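PDB 4AIB: ornithine decarboxylase from Entamoeba histolytica, which probably catalyses the pyridoxal 5'-phosphate-dependent decarboxylation of L-ornithine to putrescine, a step of polyamine biosynthesis, as a homodimer. Local coordinates for residues Q24-D32 against N265-H274; L169-L179 against L209-P217. All coordinates share one frame; numbering follows the deposited sequence.

The two contacts lie on opposite sides of the chain's centre, about 50 Å apart between centres and about 32 Å between nearest atoms. Contact 1 pairs strand 27-31 with the start of strand 267-281 in the mixed beta sheet, so residues from near the N-terminus join a strand that follows the pyridoxal-binding barrel. Contact 2 falls between these two strands in sequence, within the barrel, where the ends of helices 164-174 and 194-212 pack beside strand 179-184. The chain thus enters the barrel from the sheet and returns to it, as in other class-II decarboxylases, whose two-domain subunits pair into the dimer that is probably the active form.

Contact 1 (Q24-D32 against N265-H274); sequences QPLGFWIFD and NAFHLVSSLH
Q24 reaches across to the backbone of L273, its NE2 donating to L273 O in a long, bent bond (3.3 Å) from above the carbonyl plane. A water accepting from L273 N lies within bonding distance of Q24 OE1 and probably donates to it, so the amide meets L273 O directly and L273 N through the water. S272 OG donates a hydrogen bond to P25 O (2.6 Å), in the carbonyl plane on a lone pair. The serine chi1 of 61° brings OG there, between the backbone N and the carbonyl carbon. L26 O receives S272 N. G27 faces S271 in a non-hydrogen-bonded pair with the CA atoms 4.1 Å apart, a closeness that suits a residue lacking a side chain. From here an antiparallel ladder runs to F31, part of the mixed beta sheet of the second domain of these decarboxylases. F28 exchanges both backbone bonds with V270, whose CB sits over one face of the phenyl ring, 3.8 Å from its centroid, on the sheet side covered by helix 6-16. On the other side L269 CD1 stands over the centre of the six-membered ring of W29, 3.6 Å from its centroid and 11° off the normal. I30 returns to the helix-covered side, its CD1 meeting V270 CG2, and pairs its backbone with H268. The F31 and F267 rings meet obliquely, centroids 5.2 Å apart, beside L64 of helix 62-70. Just past the strand, at the N-cap of helix 33-46, D32 OD2 accepts from H268 NE2 at 3.0 Å, nearly straight (170°), while OD1 weakly caps G35 N.

Contact 2 (L169-L179 against L209-P217); sequences LKEIKDKGLNL and LAEQFGMKP
L209 and A210 meet L169 where two outer helices of the alpha/beta barrel lie side by side, in the pyridoxal-binding domain. L209 CD2 touches L169 CD1, and the small A210 lets both L169 CD2 and L179 CD2 come close to its CB. F213 lays one face of its ring under L169, whose CB stands over the centre, 4.2 Å from the centroid and 9° off the normal. Around the same ring comes the backbone of K170, and the extended stem of K173 crosses the ring at a slant, its CD near F213 CD2 and its CE near F213 O. G214 takes the positive phi of a Schellman motif, a conformation glycine adopts readily, and turns the chain so that M215 re-enters the interface. This flexible, unbranched side chain is stretched out (chi2 160°, chi3 172°) and threads between helix 164-174 and strand 179-184. Its SD packs 3.7 Å from L179 CD2, and its CE lies against L169 O, I172 CG2 and K173 CB. K216 starts its side chain away from the other segment, and a water joins its N to L179 O. P217 closes the patch with a compact apolar ring, its CG 4.1 Å from L179 CD2.

Contact 1 (Q24-D32 against N265-H274)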
loop_
_atom_site.group_PDB
_atom_site.type_symbol
_atom_site.label_atom_id
_atom_site.label_comp_id
_atom_site.label_asym_id
_atom_site.label_seq_id
_atom_site.Cartn_x
_atom_site.Cartn_y
_atom_site.Cartn_z
ATOM N N GLN A 24 5.900 24.647 6.830
ATOM C CA GLN A 24 6.694 23.508 6.353
ATOM C C GLN A 24 5.841 22.307 5.925
ATOM O O GLN A 24 4.940 21.891 6.657
ATOM C CB GLN A 24 7.741 23.084 7.397
ATOM C CG GLN A 24 7.178 22.624 8.736
ATOM C CD GLN A 24 8.173 21.817 9.552
ATOM O OE1 GLN A 24 9.361 22.141 9.608
ATOM N NE2 GLN A 24 7.689 20.762 10.196
ATOM N N PRO A 25 6.126 21.747 4.732
ATOM C CA PRO A 25 5.393 20.579 4.248
ATOM C C PRO A 25 5.882 19.290 4.908
ATOM O O PRO A 25 6.859 19.312 5.662
ATOM C CB PRO A 25 5.710 20.571 2.752
ATOM C CG PRO A 25 7.067 21.180 2.658
ATOM C CD PRO A 25 7.170 22.177 3.781
ATOM N N LEU A 26 5.203 18.181 4.617
ATOM C CA LEU A 26 5.566 16.871 5.157
ATOM C C LEU A 26 6.970 16.446 4.723
ATOM O O LEU A 26 7.676 15.761 5.465
ATOM C CB LEU A 26 4.537 15.812 4.742
ATOM C CG LEU A 26 3.073 15.998 5.165
ATOM C CD1 LEU A 26 2.181 15.003 4.438
ATOM C CD2 LEU A 26 2.890 15.878 6.672
ATOM N N GLY A 27 7.361 16.865 3.523
ATOM C CA GLY A 27 8.693 16.586 2.991
ATOM C C GLY A 27 8.824 16.943 1.524
ATOM O O GLY A 27 7.861 17.390 0.895
ATOM N N PHE A 28 10.024 16.750 0.982
ATOM C CA PHE A 28 10.280 16.967 -0.441
ATOM C C PHE A 28 11.344 16.015 -0.987
ATOM O O PHE A 28 12.219 15.557 -0.249
ATOM C CB PHE A 28 10.647 18.433 -0.728
ATOM C CG PHE A 28 11.922 18.892 -0.071
ATOM C CD1 PHE A 28 13.147 18.750 -0.720
ATOM C CD2 PHE A 28 11.897 19.487 1.185
ATOM C CE1 PHE A 28 14.321 19.178 -0.120
ATOM C CE2 PHE A 28 13.070 19.919 1.789
ATOM C CZ PHE A 28 14.282 19.766 1.134
ATOM N N TRP A 29 11.257 15.727 -2.284
ATOM C CA TRP A 29 12.191 14.825 -2.953
ATOM C C TRP A 29 13.284 15.577 -3.656
ATOM O O TRP A 29 13.059 16.667 -4.183
ATOM C CB TRP A 29 11.451 13.947 -3.954
ATOM C CG TRP A 29 10.448 13.005 -3.330
ATOM C CD1 TRP A 29 9.086 13.223 -3.133
ATOM C CD2 TRP A 29 10.697 11.654 -2.808
ATOM N NE1 TRP A 29 8.497 12.134 -2.540
ATOM C CE2 TRP A 29 9.403 11.159 -2.319
ATOM C CE3 TRP A 29 11.816 10.837 -2.699
ATOM C CZ2 TRP A 29 9.265 9.900 -1.751
ATOM C CZ3 TRP A 29 11.663 9.570 -2.124
ATOM C CH2 TRP A 29 10.419 9.114 -1.663
ATOM N N ILE A 30 14.484 15.000 -3.666
ATOM C CA ILE A 30 15.600 15.543 -4.438
ATOM C C ILE A 30 15.975 14.568 -5.552
ATOM O O ILE A 30 16.370 13.430 -5.288
ATOM C CB ILE A 30 16.831 15.869 -3.559
ATOM C CG1 ILE A 30 16.499 16.985 -2.559
ATOM C CG2 ILE A 30 18.019 16.274 -4.426
ATOM C CD1 ILE A 30 17.590 17.264 -1.544
ATOM N N PHE A 31 15.838 15.023 -6.795
ATOM C CA PHE A 31 16.131 14.194 -7.959
ATOM C C PHE A 31 17.615 14.251 -8.322
ATOM O O PHE A 31 18.096 15.245 -8.875
ATOM C CB PHE A 31 15.248 14.600 -9.147
ATOM C CG PHE A 31 15.381 13.697 -10.344
ATOM C CD1 PHE A 31 15.072 12.344 -10.254
ATOM C CD2 PHE A 31 15.802 14.205 -11.567
ATOM C CE1 PHE A 31 15.192 11.512 -11.357
ATOM C CE2 PHE A 31 15.923 13.379 -12.676
ATOM C CZ PHE A 31 15.617 12.031 -12.569
ATOM N N ASP A 32 18.329 13.178 -7.992
ATOM C CA ASP A 32 19.759 13.069 -8.265
ATOM C C ASP A 32 19.979 12.563 -9.687
ATOM O O ASP A 32 19.985 11.355 -9.934
ATOM C CB ASP A 32 20.427 12.136 -7.245
ATOM C CG ASP A 32 21.939 12.319 -7.169
ATOM O OD1 ASP A 32 22.528 12.972 -8.057
ATOM O OD2 ASP A 32 22.545 11.802 -6.206
ATOM N N ASN A 265 19.237 5.143 -6.235
ATOM C CA ASN A 265 20.066 6.343 -6.155
ATOM C C ASN A 265 19.487 7.545 -6.903
ATOM O O ASN A 265 20.137 8.587 -7.014
ATOM C CB ASN A 265 21.487 6.035 -6.643
ATOM C CG ASN A 265 22.104 4.842 -5.934
ATOM O OD1 ASN A 265 22.011 4.709 -4.713
ATOM N ND2 ASN A 265 22.741 3.966 -6.703
ATOM N N ALA A 266 18.259 7.396 -7.396
ATOM C CA ALA A 266 17.589 8.434 -8.179
ATOM C C ALA A 266 16.999 9.547 -7.316
ATOM O O ALA A 266 17.093 10.726 -7.667
ATOM C CB ALA A 266 16.507 7.816 -9.051
ATOM N N PHE A 267 16.387 9.168 -6.196
ATOM C CA PHE A 267 15.694 10.122 -5.335
ATOM C C PHE A 267 16.241 10.156 -3.912
ATOM O O PHE A 267 16.750 9.155 -3.402
ATOM C CB PHE A 267 14.192 9.825 -5.305
ATOM C CG PHE A 267 13.492 10.089 -6.607
ATOM C CD1 PHE A 267 13.041 11.366 -6.925
ATOM C CD2 PHE A 267 13.278 9.058 -7.517
ATOM C CE1 PHE A 267 12.393 11.611 -8.125
ATOM C CE2 PHE A 267 12.632 9.298 -8.720
ATOM C CZ PHE A 267 12.189 10.576 -9.024
ATOM N N HIS A 268 16.134 11.323 -3.284
ATOM C CA HIS A 268 16.493 11.498 -1.884
ATOM C C HIS A 268 15.364 12.180 -1.171
ATOM O O HIS A 268 14.942 13.272 -1.561
ATOM C CB HIS A 268 17.780 12.304 -1.747
ATOM C CG HIS A 268 18.946 11.733 -2.520
ATOM N ND1 HIS A 268 19.585 10.612 -2.142
ATOM C CD2 HIS A 268 19.580 12.174 -3.681
ATOM C CE1 HIS A 268 20.575 10.344 -3.013
ATOM N NE2 HIS A 268 20.571 11.301 -3.954
ATOM N N LEU A 269 14.852 11.531 -0.130
ATOM C CA LEU A 269 13.736 12.067 0.642
ATOM C C LEU A 269 14.238 12.959 1.776
ATOM O O LEU A 269 15.136 12.571 2.522
ATOM C CB LEU A 269 12.873 10.925 1.192
ATOM C CG LEU A 269 11.597 11.259 1.974
ATOM C CD1 LEU A 269 10.542 11.902 1.085
ATOM C CD2 LEU A 269 11.041 10.008 2.637
ATOM N N VAL A 270 13.662 14.157 1.883
ATOM C CA VAL A 270 13.988 15.094 2.962
ATOM C C VAL A 270 12.721 15.424 3.749
ATOM O O VAL A 270 11.957 16.316 3.376
ATOM C CB VAL A 270 14.634 16.398 2.439
ATOM C CG1 VAL A 270 15.186 17.223 3.595
ATOM C CG2 VAL A 270 15.740 16.099 1.440
ATOM N N SER A 271 12.508 14.703 4.844
ATOM C CA SER A 271 11.266 14.811 5.604
ATOM C C SER A 271 11.374 15.739 6.815
ATOM O O SER A 271 12.458 15.948 7.358
ATOM C CB SER A 271 10.784 13.420 6.020
ATOM O OG SER A 271 10.612 12.594 4.879
ATOM N N SER A 272 10.237 16.299 7.217
ATOM C CA SER A 272 10.167 17.210 8.356
ATOM C C SER A 272 9.570 16.511 9.573
ATOM O O SER A 272 8.951 15.453 9.445
ATOM C CB SER A 272 9.327 18.436 7.998
ATOM O OG SER A 272 8.004 18.055 7.662
ATOM N N LEU A 273 9.749 17.113 10.747
ATOM C CA LEU A 273 9.230 16.554 11.993
ATOM C C LEU A 273 8.038 17.342 12.524
ATOM O O LEU A 273 8.074 18.573 12.593
ATOM C CB LEU A 273 10.329 16.489 13.057
ATOM C CG LEU A 273 11.524 15.567 12.806
ATOM C CD1 LEU A 273 12.627 15.862 13.809
ATOM C CD2 LEU A 273 11.122 14.099 12.861
ATOM N N HIS A 274 6.984 16.619 12.896
ATOM C CA HIS A 274 5.791 17.224 13.487
ATOM C C HIS A 274 5.284 16.435 14.667
ATOM O O HIS A 274 4.078 16.219 14.819
ATOM C CB HIS A 274 4.703 17.428 12.429
ATOM C CG HIS A 274 4.271 16.157 11.733
ATOM N ND1 HIS A 274 3.244 15.407 12.169
ATOM C CD2 HIS A 274 4.765 15.523 10.594
ATOM C CE1 HIS A 274 3.086 14.346 11.356
ATOM N NE2 HIS A 274 4.018 14.417 10.393
HETATM O O HOH W 1 10.442 19.783 11.158
#

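Contact 2 (L169-L179 against L209-P217)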
loop_
_atom_site.group_PDB
_atom_site.type_symbol
_atom_site.label_atom_id
_atom_site.label_comp_id
_atom_site.label_asym_id
_atom_site.label_seq_id
_atom_site.Cartn_x
_atom_site.Cartn_y
_atom_site.Cartn_z
ATOM N N LEU A 169 5.282 -25.053 -24.631
ATOM C CA LEU A 169 5.961 -24.963 -25.927
ATOM C C LEU A 169 5.200 -25.680 -27.042
ATOM O O LEU A 169 5.200 -25.225 -28.187
ATOM C CB LEU A 169 7.395 -25.501 -25.843
ATOM C CG LEU A 169 8.496 -24.579 -25.309
ATOM C CD1 LEU A 169 9.780 -25.368 -25.095
ATOM C CD2 LEU A 169 8.747 -23.396 -26.233
ATOM N N LYS A 170 4.560 -26.798 -26.698
ATOM C CA LYS A 170 3.704 -27.529 -27.630
ATOM C C LYS A 170 2.499 -26.680 -28.030
ATOM O O LYS A 170 2.137 -26.630 -29.206
ATOM C CB LYS A 170 3.246 -28.860 -27.021
ATOM C CG LYS A 170 2.367 -29.708 -27.930
ATOM C CD LYS A 170 1.956 -31.009 -27.256
ATOM C CE LYS A 170 0.810 -31.690 -27.994
ATOM N NZ LYS A 170 1.194 -32.182 -29.348
ATOM N N GLU A 171 1.899 -26.009 -27.048
ATOM C CA GLU A 171 0.731 -25.158 -27.272
ATOM C C GLU A 171 1.064 -23.921 -28.112
ATOM O O GLU A 171 0.267 -23.509 -28.958
ATOM C CB GLU A 171 0.097 -24.752 -25.935
ATOM C CG GLU A 171 -1.258 -24.060 -26.049
ATOM C CD GLU A 171 -2.386 -24.986 -26.482
ATOM O OE1 GLU A 171 -2.301 -26.211 -26.240
ATOM O OE2 GLU A 171 -3.370 -24.481 -27.061
ATOM N N ILE A 172 2.241 -23.339 -27.880
ATOM C CA ILE A 172 2.708 -22.201 -28.676
ATOM C C ILE A 172 2.899 -22.624 -30.135
ATOM O O ILE A 172 2.549 -21.878 -31.054
ATOM C CB ILE A 172 4.006 -21.575 -28.106
ATOM C CG1 ILE A 172 3.794 -21.122 -26.657
ATOM C CG2 ILE A 172 4.452 -20.389 -28.954
ATOM C CD1 ILE A 172 5.071 -20.844 -25.891
ATOM N N LYS A 173 3.431 -23.830 -30.336
ATOM C CA LYS A 173 3.623 -24.393 -31.672
ATOM C C LYS A 173 2.293 -24.763 -32.332
ATOM O O LYS A 173 2.092 -24.504 -33.521
ATOM C CB LYS A 173 4.543 -25.619 -31.620
ATOM C CG LYS A 173 5.142 -25.992 -32.968
ATOM C CD LYS A 173 5.715 -27.400 -32.980
ATOM C CE LYS A 173 6.099 -27.805 -34.396
ATOM N NZ LYS A 173 6.652 -29.184 -34.481
ATOM N N ASP A 174 1.392 -25.363 -31.555
ATOM C CA ASP A 174 0.085 -25.793 -32.058
ATOM C C ASP A 174 -0.820 -24.620 -32.426
ATOM O O ASP A 174 -1.712 -24.762 -33.263
ATOM C CB ASP A 174 -0.616 -26.706 -31.046
ATOM C CG ASP A 174 0.111 -28.028 -30.839
ATOM O OD1 ASP A 174 1.079 -28.308 -31.578
ATOM O OD2 ASP A 174 -0.283 -28.785 -29.928
ATOM N N LYS A 175 -0.588 -23.469 -31.800
ATOM C CA LYS A 175 -1.339 -22.254 -32.111
ATOM C C LYS A 175 -0.637 -21.398 -33.167
ATOM O O LYS A 175 -1.179 -20.384 -33.617
ATOM C CB LYS A 175 -1.609 -21.441 -30.839
ATOM C CG LYS A 175 -2.639 -22.056 -29.900
ATOM C CD LYS A 175 -4.060 -21.889 -30.424
ATOM C CE LYS A 175 -5.077 -22.586 -29.531
ATOM N NZ LYS A 175 -5.027 -24.069 -29.659
ATOM N N GLY A 176 0.565 -21.821 -33.561
ATOM C CA GLY A 176 1.351 -21.138 -34.590
ATOM C C GLY A 176 1.773 -19.736 -34.196
ATOM O O GLY A 176 1.687 -18.806 -34.999
ATOM N N LEU A 177 2.233 -19.592 -32.957
ATOM C CA LEU A 177 2.605 -18.291 -32.411
ATOM C C LEU A 177 4.117 -18.090 -32.402
ATOM O O LEU A 177 4.881 -19.057 -32.413
ATOM C CB LEU A 177 2.034 -18.121 -31.000
ATOM C CG LEU A 177 0.510 -18.168 -30.857
ATOM C CD1 LEU A 177 0.117 -18.420 -29.411
ATOM C CD2 LEU A 177 -0.141 -16.894 -31.374
ATOM N N ASN A 178 4.534 -16.826 -32.383
ATOM C CA ASN A 178 5.949 -16.470 -32.376
ATOM C C ASN A 178 6.535 -16.511 -30.970
ATOM O O ASN A 178 5.970 -15.933 -30.037
ATOM C CB ASN A 178 6.161 -15.080 -32.990
ATOM C CG ASN A 178 5.499 -14.924 -34.348
ATOM O OD1 ASN A 178 4.776 -13.955 -34.588
ATOM N ND2 ASN A 178 5.740 -15.877 -35.246
ATOM N N LEU A 179 7.666 -17.199 -30.829
ATOM C CA LEU A 179 8.385 -17.261 -29.561
ATOM C C LEU A 179 9.627 -16.377 -29.607
ATOM O O LEU A 179 10.549 -16.618 -30.395
ATOM C CB LEU A 179 8.768 -18.706 -29.216
ATOM C CG LEU A 179 9.405 -18.960 -27.843
ATOM C CD1 LEU A 179 8.349 -19.096 -26.756
ATOM C CD2 LEU A 179 10.286 -20.197 -27.880
ATOM N N LEU A 209 15.705 -26.870 -26.712
ATOM C CA LEU A 209 14.439 -27.598 -26.748
ATOM C C LEU A 209 13.451 -26.910 -27.688
ATOM O O LEU A 209 12.806 -27.568 -28.505
ATOM C CB LEU A 209 13.847 -27.730 -25.338
ATOM C CG LEU A 209 12.519 -28.472 -25.136
ATOM C CD1 LEU A 209 12.621 -29.943 -25.520
ATOM C CD2 LEU A 209 12.056 -28.331 -23.694
ATOM N N ALA A 210 13.352 -25.586 -27.574
ATOM C CA ALA A 210 12.468 -24.785 -28.421
ATOM C C ALA A 210 12.945 -24.736 -29.871
ATOM O O ALA A 210 12.133 -24.625 -30.791
ATOM C CB ALA A 210 12.325 -23.377 -27.861
ATOM N N GLU A 211 14.262 -24.815 -30.065
ATOM C CA GLU A 211 14.852 -24.881 -31.404
ATOM C C GLU A 211 14.459 -26.170 -32.118
ATOM O O GLU A 211 14.317 -26.188 -33.340
ATOM C CB GLU A 211 16.375 -24.754 -31.344
ATOM C CG GLU A 211 16.884 -23.321 -31.294
ATOM C CD GLU A 211 18.398 -23.226 -31.374
ATOM O OE1 GLU A 211 19.091 -24.027 -30.710
ATOM O OE2 GLU A 211 18.899 -22.347 -32.107
ATOM N N GLN A 212 14.283 -27.239 -31.343
ATOM C CA GLN A 212 13.818 -28.521 -31.869
ATOM C C GLN A 212 12.333 -28.477 -32.232
ATOM O O GLN A 212 11.872 -29.245 -33.079
ATOM C CB GLN A 212 14.089 -29.642 -30.866
ATOM C CG GLN A 212 15.543 -30.077 -30.774
ATOM C CD GLN A 212 15.749 -31.233 -29.812
ATOM O OE1 GLN A 212 15.278 -31.204 -28.674
ATOM N NE2 GLN A 212 16.462 -32.257 -30.265
ATOM N N PHE A 213 11.591 -27.575 -31.592
ATOM C CA PHE A 213 10.186 -27.331 -31.926
ATOM C C PHE A 213 10.036 -26.521 -33.218
ATOM O O PHE A 213 8.920 -26.235 -33.654
ATOM C CB PHE A 213 9.477 -26.612 -30.771
ATOM C CG PHE A 213 8.923 -27.536 -29.720
ATOM C CD1 PHE A 213 9.756 -28.123 -28.774
ATOM C CD2 PHE A 213 7.559 -27.803 -29.662
ATOM C CE1 PHE A 213 9.245 -28.971 -27.802
ATOM C CE2 PHE A 213 7.041 -28.649 -28.692
ATOM C CZ PHE A 213 7.885 -29.233 -27.761
ATOM N N GLY A 214 11.164 -26.156 -33.825
ATOM C CA GLY A 214 11.169 -25.374 -35.058
ATOM C C GLY A 214 11.059 -23.882 -34.811
ATOM O O GLY A 214 10.769 -23.113 -35.730
ATOM N N MET A 215 11.293 -23.476 -33.565
ATOM C CA MET A 215 11.223 -22.071 -33.168
ATOM C C MET A 215 12.612 -21.442 -33.146
ATOM O O MET A 215 13.615 -22.136 -32.968
ATOM C CB MET A 215 10.572 -21.933 -31.791
ATOM C CG MET A 215 9.128 -22.400 -31.723
ATOM S SD MET A 215 8.626 -22.767 -30.032
ATOM C CE MET A 215 6.872 -23.037 -30.252
ATOM N N LYS A 216 12.657 -20.124 -33.326
ATOM C CA LYS A 216 13.906 -19.368 -33.279
ATOM C C LYS A 216 13.860 -18.342 -32.138
ATOM O O LYS A 216 13.484 -17.186 -32.354
ATOM C CB LYS A 216 14.177 -18.680 -34.626
ATOM C CG LYS A 216 14.231 -19.613 -35.831
ATOM C CD LYS A 216 15.592 -20.279 -35.985
ATOM C CE LYS A 216 15.569 -21.383 -37.033
ATOM N NZ LYS A 216 15.394 -20.866 -38.419
ATOM N N PRO A 217 14.229 -18.766 -30.912
ATOM C CA PRO A 217 14.207 -17.870 -29.757
ATOM C C PRO A 217 15.452 -16.989 -29.708
ATOM O O PRO A 217 16.566 -17.498 -29.579
ATOM C CB PRO A 217 14.181 -18.834 -28.557
ATOM C CG PRO A 217 14.158 -20.221 -29.124
ATOM C CD PRO A 217 14.662 -20.117 -30.528
HETATM O O HOH W 2 10.671 -18.215 -32.845
#